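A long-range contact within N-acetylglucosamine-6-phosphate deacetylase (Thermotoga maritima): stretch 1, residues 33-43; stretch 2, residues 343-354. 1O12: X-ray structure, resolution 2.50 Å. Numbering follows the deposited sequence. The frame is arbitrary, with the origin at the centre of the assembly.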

# COMPACT_ATOMS: atom_id res chain seq x y z
N GLU A 33 -15.90 -18.86 32.53
CA GLU A 33 -16.48 -18.65 33.84
C GLU A 33 -16.37 -17.19 34.28
O GLU A 33 -15.27 -16.63 34.35
CB GLU A 33 -15.78 -19.54 34.85
CG GLU A 33 -16.68 -20.08 35.94
CD GLU A 33 -15.97 -21.17 36.76
OE1 GLU A 33 -14.98 -20.83 37.47
OE2 GLU A 33 -16.38 -22.35 36.66
N ILE A 34 -17.52 -16.62 34.60
CA ILE A 34 -17.67 -15.24 35.03
C ILE A 34 -18.11 -15.09 36.48
O ILE A 34 -19.16 -15.61 36.87
CB ILE A 34 -18.70 -14.54 34.17
CG1 ILE A 34 -18.35 -14.75 32.69
CG2 ILE A 34 -18.76 -13.08 34.54
CD1 ILE A 34 -19.32 -14.11 31.74
N GLU A 35 -17.31 -14.36 37.25
CA GLU A 35 -17.57 -14.09 38.66
C GLU A 35 -17.66 -12.57 38.85
O GLU A 35 -16.67 -11.86 38.72
CB GLU A 35 -16.44 -14.70 39.53
CG GLU A 35 -16.64 -14.64 41.07
CD GLU A 35 -15.67 -15.56 41.85
OE1 GLU A 35 -14.43 -15.41 41.69
OE2 GLU A 35 -16.14 -16.44 42.62
N GLU A 36 -18.86 -12.09 39.14
CA GLU A 36 -19.10 -10.67 39.33
C GLU A 36 -18.27 -9.82 38.36
O GLU A 36 -17.26 -9.21 38.72
CB GLU A 36 -18.79 -10.26 40.78
CG GLU A 36 -19.55 -9.02 41.22
CD GLU A 36 -19.31 -8.65 42.69
OE1 GLU A 36 -18.14 -8.34 43.04
OE2 GLU A 36 -20.30 -8.67 43.47
N GLY A 37 -18.71 -9.82 37.10
CA GLY A 37 -18.06 -9.04 36.06
C GLY A 37 -16.62 -9.33 35.70
O GLY A 37 -16.00 -8.58 34.94
N LYS A 38 -16.08 -10.41 36.23
CA LYS A 38 -14.71 -10.75 35.95
C LYS A 38 -14.60 -12.19 35.46
O LYS A 38 -15.20 -13.09 36.03
CB LYS A 38 -13.90 -10.55 37.23
CG LYS A 38 -12.41 -10.76 37.13
CD LYS A 38 -11.77 -10.47 38.50
CE LYS A 38 -10.37 -11.08 38.64
NZ LYS A 38 -10.37 -12.58 38.43
N ILE A 39 -13.87 -12.39 34.38
CA ILE A 39 -13.66 -13.73 33.84
C ILE A 39 -12.65 -14.39 34.77
O ILE A 39 -11.53 -13.92 34.91
CB ILE A 39 -13.09 -13.65 32.43
CG1 ILE A 39 -14.11 -13.00 31.50
CG2 ILE A 39 -12.69 -15.02 31.95
CD1 ILE A 39 -13.52 -12.53 30.19
N VAL A 40 -13.06 -15.48 35.43
CA VAL A 40 -12.18 -16.18 36.35
C VAL A 40 -11.70 -17.52 35.83
O VAL A 40 -10.82 -18.14 36.42
CB VAL A 40 -12.85 -16.44 37.72
CG1 VAL A 40 -12.92 -15.16 38.51
CG2 VAL A 40 -14.26 -17.04 37.52
N LYS A 41 -12.27 -18.00 34.74
CA LYS A 41 -11.82 -19.29 34.23
C LYS A 41 -12.15 -19.48 32.75
O LYS A 41 -13.30 -19.29 32.31
CB LYS A 41 -12.45 -20.43 35.05
CG LYS A 41 -11.62 -21.70 35.10
CD LYS A 41 -12.44 -22.94 34.74
CE LYS A 41 -13.60 -23.16 35.72
NZ LYS A 41 -14.59 -24.19 35.25
N VAL A 42 -11.13 -19.83 31.99
CA VAL A 42 -11.29 -20.09 30.56
C VAL A 42 -10.80 -21.52 30.36
O VAL A 42 -9.59 -21.78 30.39
CB VAL A 42 -10.41 -19.13 29.73
CG1 VAL A 42 -10.67 -19.34 28.26
CG2 VAL A 42 -10.71 -17.71 30.10
N GLU A 43 -11.73 -22.46 30.18
CA GLU A 43 -11.34 -23.86 30.00
C GLU A 43 -11.50 -24.43 28.60
O GLU A 43 -12.62 -24.60 28.10
CB GLU A 43 -12.10 -24.75 30.97
CG GLU A 43 -11.71 -26.21 30.84
CD GLU A 43 -12.49 -27.11 31.79
OE1 GLU A 43 -12.52 -26.80 33.01
OE2 GLU A 43 -13.06 -28.13 31.31
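Stretch 2 343-354: GRIAEGTRADLV

Stretch 1 is a hairpin. Its strands, 33-35 and 38-43, are joined by a type I' turn from Glu35 to Lys38. Stretch 2 is mostly loop and becomes strand only at Leu353. It runs antiparallel along the second hairpin strand: Lys38 lies by Arg350, Val40 by Glu347 and Val42 by Ala346. The CA atoms of Lys38 and Arg350 are 4.6 Å apart, and their backbones form a single beta bridge.

Three backbone hydrogen bonds fix this register. Ala351 N donates to Gly37 O at 2.8 Å, and Ile39 N donates to Thr349 O at 2.8 Å. Gly348 N donates to Ile39 O at 2.9 Å. All three are close to straight. Gly348 belongs to a type II turn from Ala346 to Thr349, and its backbone angles call for glycine. Thr349 OG1 bonds back to Ala346 O at 2.9 Å, across this turn.

Ile39 is the main bump. It points toward stretch 2 and loses 115 Å² to it, more than any other residue here. Its hollow is lined by the bend of stretch 2. Ile39 CD1 lies 3.8 Å from Arg344 O and 3.7 Å from Arg350 O, while Ile39 CG2 lies 3.7 Å from Ala346 O. Ile39 CG1 is 3.9 Å from Ala351 CB.

Ala351 is a small bump from the other side of the contact. Its CB packs against Ile34 CG2 at 3.6 Å. Next to it, Ile34 CD1 meets Leu353 CD1 at 3.6 Å.

Farther along, Val42 points toward stretch 2. Its CG2 is 3.8 Å from Ala346 CA and 3.8 Å from Ile345 O. Glu347 starts sideways, but its end comes nearer: Glu347 OE2 accepts a hydrogen bond from Val42 N at 2.9 Å. This carboxylate contact extends the pairing beyond the last backbone bond, at Gly348.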

# COMPACT_ATOMS: atom_id res chain seq x y z
N GLY A 343 -11.24 -6.39 25.88
CA GLY A 343 -10.79 -6.91 24.59
C GLY A 343 -10.16 -8.29 24.66
O GLY A 343 -9.41 -8.70 23.78
N ARG A 344 -10.47 -9.02 25.72
CA ARG A 344 -9.91 -10.34 25.91
C ARG A 344 -10.92 -11.27 26.56
O ARG A 344 -11.91 -10.84 27.16
CB ARG A 344 -8.69 -10.25 26.83
CG ARG A 344 -7.52 -9.40 26.31
CD ARG A 344 -6.82 -10.10 25.16
NE ARG A 344 -6.30 -11.43 25.51
CZ ARG A 344 -5.27 -11.67 26.33
NH1 ARG A 344 -4.63 -10.66 26.94
NH2 ARG A 344 -4.85 -12.93 26.53
N ILE A 345 -10.65 -12.56 26.40
CA ILE A 345 -11.42 -13.62 27.03
C ILE A 345 -10.30 -14.44 27.64
O ILE A 345 -9.92 -15.47 27.10
CB ILE A 345 -12.20 -14.54 26.08
CG1 ILE A 345 -13.28 -13.76 25.33
CG2 ILE A 345 -12.86 -15.66 26.92
CD1 ILE A 345 -14.24 -14.65 24.51
N ALA A 346 -9.77 -13.93 28.74
CA ALA A 346 -8.69 -14.56 29.47
C ALA A 346 -8.90 -14.34 30.98
O ALA A 346 -9.47 -13.34 31.41
CB ALA A 346 -7.34 -13.95 29.03
N GLU A 347 -8.44 -15.28 31.77
CA GLU A 347 -8.57 -15.17 33.21
C GLU A 347 -7.98 -13.88 33.77
O GLU A 347 -6.85 -13.50 33.45
CB GLU A 347 -7.94 -16.38 33.87
CG GLU A 347 -8.87 -17.57 33.79
CD GLU A 347 -8.20 -18.89 34.09
OE1 GLU A 347 -7.26 -18.89 34.93
OE2 GLU A 347 -8.63 -19.92 33.49
N GLY A 348 -8.77 -13.18 34.58
CA GLY A 348 -8.33 -11.95 35.19
C GLY A 348 -8.88 -10.68 34.58
O GLY A 348 -8.72 -9.59 35.14
N THR A 349 -9.52 -10.79 33.42
CA THR A 349 -10.04 -9.61 32.75
C THR A 349 -11.55 -9.38 32.92
O THR A 349 -12.28 -10.24 33.44
CB THR A 349 -9.70 -9.68 31.26
OG1 THR A 349 -10.45 -10.74 30.65
CG2 THR A 349 -8.21 -9.95 31.07
N ARG A 350 -12.02 -8.21 32.49
CA ARG A 350 -13.43 -7.86 32.59
C ARG A 350 -14.33 -8.68 31.67
O ARG A 350 -14.01 -8.92 30.50
CB ARG A 350 -13.63 -6.37 32.27
CG ARG A 350 -12.75 -5.44 33.10
CD ARG A 350 -13.18 -5.36 34.55
NE ARG A 350 -14.12 -4.26 34.80
CZ ARG A 350 -13.85 -2.95 34.68
NH1 ARG A 350 -12.64 -2.52 34.29
NH2 ARG A 350 -14.80 -2.05 34.95
N ALA A 351 -15.47 -9.10 32.20
CA ALA A 351 -16.40 -9.88 31.41
C ALA A 351 -17.30 -9.06 30.47
O ALA A 351 -18.50 -9.00 30.64
CB ALA A 351 -17.25 -10.77 32.30
N ASP A 352 -16.70 -8.39 29.48
CA ASP A 352 -17.50 -7.68 28.48
C ASP A 352 -17.41 -8.66 27.30
O ASP A 352 -16.34 -8.86 26.70
CB ASP A 352 -16.89 -6.31 28.12
CG ASP A 352 -17.08 -5.26 29.24
OD1 ASP A 352 -17.85 -5.53 30.19
OD2 ASP A 352 -16.46 -4.17 29.16
N LEU A 353 -18.53 -9.31 26.99
CA LEU A 353 -18.53 -10.32 25.95
C LEU A 353 -19.72 -10.27 25.02
O LEU A 353 -20.75 -9.69 25.35
CB LEU A 353 -18.52 -11.69 26.60
CG LEU A 353 -17.48 -11.98 27.67
CD1 LEU A 353 -18.00 -13.06 28.61
CD2 LEU A 353 -16.18 -12.40 27.00
N VAL A 354 -19.57 -10.87 23.84
CA VAL A 354 -20.66 -10.95 22.90
C VAL A 354 -20.74 -12.38 22.37
O VAL A 354 -19.73 -12.97 21.96
CB VAL A 354 -20.51 -9.95 21.73
CG1 VAL A 354 -19.18 -10.16 21.00
CG2 VAL A 354 -21.70 -10.09 20.77